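Local atomic coordinates of hypothetical protein AF2331 (Archaeoglobus fulgidus, PDB entry 2FDO), a protein that is of unknown function but forms an unusual interdigitated dimer with a new type of alpha + beta fold. Residues V27-S31 with E54-P58. Numbering follows the deposited sequence.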
loop_
_atom_site.group_PDB
_atom_site.type_symbol
_atom_site.label_atom_id
_atom_site.label_comp_id
_atom_site.label_asym_id
_atom_site.label_seq_id
_atom_site.Cartn_x
_atom_site.Cartn_y
_atom_site.Cartn_z
ATOM N N VAL A 27 -5.894 -3.488 -10.363
ATOM C CA VAL A 27 -5.152 -2.990 -9.224
ATOM C C VAL A 27 -4.712 -1.522 -9.495
ATOM O O VAL A 27 -3.983 -1.241 -10.453
ATOM C CB VAL A 27 -3.918 -3.859 -8.894
ATOM C CG1 VAL A 27 -3.417 -3.508 -7.526
ATOM C CG2 VAL A 27 -4.240 -5.316 -8.965
ATOM N N VAL A 28 -5.196 -0.595 -8.676
ATOM C CA VAL A 28 -4.702 0.752 -8.653
ATOM C C VAL A 28 -3.500 0.765 -7.698
ATOM O O VAL A 28 -3.586 0.280 -6.545
ATOM C CB VAL A 28 -5.760 1.677 -8.117
ATOM C CG1 VAL A 28 -5.179 3.078 -7.832
ATOM C CG2 VAL A 28 -6.981 1.715 -9.061
ATOM N N VAL A 29 -2.375 1.262 -8.218
ATOM C CA VAL A 29 -1.098 1.257 -7.522
ATOM C C VAL A 29 -0.701 2.711 -7.335
ATOM O O VAL A 29 -0.734 3.468 -8.278
ATOM C CB VAL A 29 -0.017 0.540 -8.318
ATOM C CG1 VAL A 29 1.338 0.636 -7.586
ATOM C CG2 VAL A 29 -0.406 -0.931 -8.549
ATOM N N SER A 30 -0.324 3.108 -6.128
ATOM C CA SER A 30 0.173 4.442 -5.948
ATOM C C SER A 30 1.526 4.348 -5.262
ATOM O O SER A 30 1.681 3.690 -4.248
ATOM C CB SER A 30 -0.771 5.219 -5.068
ATOM O OG SER A 30 -0.081 6.321 -4.439
ATOM N N SER A 31 2.513 5.031 -5.801
ATOM C CA SER A 31 3.756 5.205 -5.081
ATOM C C SER A 31 3.842 6.650 -4.567
ATOM O O SER A 31 4.901 7.095 -4.201
ATOM C CB SER A 31 4.917 4.851 -5.988
ATOM O OG SER A 31 4.898 5.678 -7.155
ATOM N N GLU A 54 1.451 7.202 4.186
ATOM C CA GLU A 54 0.240 7.721 3.641
ATOM C C GLU A 54 0.448 7.885 2.147
ATOM O O GLU A 54 1.485 8.415 1.725
ATOM C CB GLU A 54 -0.085 9.104 4.265
ATOM C CG GLU A 54 -1.339 9.738 3.638
ATOM C CD GLU A 54 -1.617 11.134 4.174
ATOM O OE1 GLU A 54 -0.828 12.093 3.884
ATOM O OE2 GLU A 54 -2.646 11.255 4.901
ATOM N N PHE A 55 -0.553 7.499 1.372
ATOM C CA PHE A 55 -0.465 7.496 -0.066
ATOM C C PHE A 55 -1.661 8.201 -0.566
ATOM O O PHE A 55 -2.736 8.094 0.054
ATOM C CB PHE A 55 -0.482 6.057 -0.683
ATOM C CG PHE A 55 0.612 5.158 -0.176
ATOM C CD1 PHE A 55 0.464 4.482 1.018
ATOM C CD2 PHE A 55 1.789 5.000 -0.888
ATOM C CE1 PHE A 55 1.480 3.635 1.490
ATOM C CE2 PHE A 55 2.791 4.165 -0.421
ATOM C CZ PHE A 55 2.620 3.460 0.753
ATOM N N ALA A 56 -1.445 8.882 -1.695
ATOM C CA ALA A 56 -2.421 9.656 -2.435
ATOM C C ALA A 56 -2.737 8.959 -3.733
ATOM O O ALA A 56 -1.873 8.323 -4.358
ATOM C CB ALA A 56 -1.854 11.007 -2.771
ATOM N N PHE A 57 -3.957 9.115 -4.195
ATOM C CA PHE A 57 -4.245 8.665 -5.544
ATOM C C PHE A 57 -5.559 9.305 -6.087
ATOM O O PHE A 57 -6.511 9.580 -5.327
ATOM C CB PHE A 57 -4.161 7.123 -5.663
ATOM C CG PHE A 57 -5.019 6.403 -4.688
ATOM C CD1 PHE A 57 -6.341 6.104 -5.010
ATOM C CD2 PHE A 57 -4.505 6.047 -3.432
ATOM C CE1 PHE A 57 -7.170 5.468 -4.091
ATOM C CE2 PHE A 57 -5.300 5.404 -2.498
ATOM C CZ PHE A 57 -6.653 5.122 -2.823
ATOM N N PRO A 58 -5.572 9.622 -7.389
ATOM C CA PRO A 58 -6.688 10.465 -7.837
ATOM C C PRO A 58 -8.008 9.727 -7.688
ATOM O O PRO A 58 -8.062 8.513 -7.859
ATOM C CB PRO A 58 -6.355 10.765 -9.292
ATOM C CG PRO A 58 -5.379 9.775 -9.703
ATOM C CD PRO A 58 -4.628 9.301 -8.476
#
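Ser30 reaches across to Phe55, Ala56 and Phe57, and its hydroxyl makes the one hydrogen bond between 27-31 and 54-58. A chi1 of 157° swings OG away from the backbone N and toward the other strand, where Ser30 OG donates to Ala56 O at 2.7 Å. The C=O...OG angle is 149°, with the donor somewhat off the carbonyl plane. Ser30 OG also bonds to Asp32 N, which pairs with Ala56 through the backbone, so this buried hydroxyl has a partner on each strand. Replacing this serine by alanine removes the hydroxyl, and Ala56 O would probably lose a donor and Asp32 N an acceptor.

The two phenylalanines lie along the chain from this bond, one residue before Ala56 and one after. The Phe55 ring approaches the Ser30 carbonyl obliquely, CD2 to Ser30 O being 3.6 Å. Phe57 packs its CB 3.9 Å from Ser30 CB, while its ring meets Val28 more loosely, 4.3 Å from CD1 to Val28 CG1, beside the loop carrying Ile61 and Phe62.

The short strands 27-30 and 54-58 run at 123° between their N-to-C directions, with axes 7.4 Å apart at closest. Residues of both segments pair antiparallel with a strand of the second subunit. The contact thus lies at the end of the 25-41/48-58 beta hairpin away from its turn, within the intersubunit sheet of an interdigitated dimer.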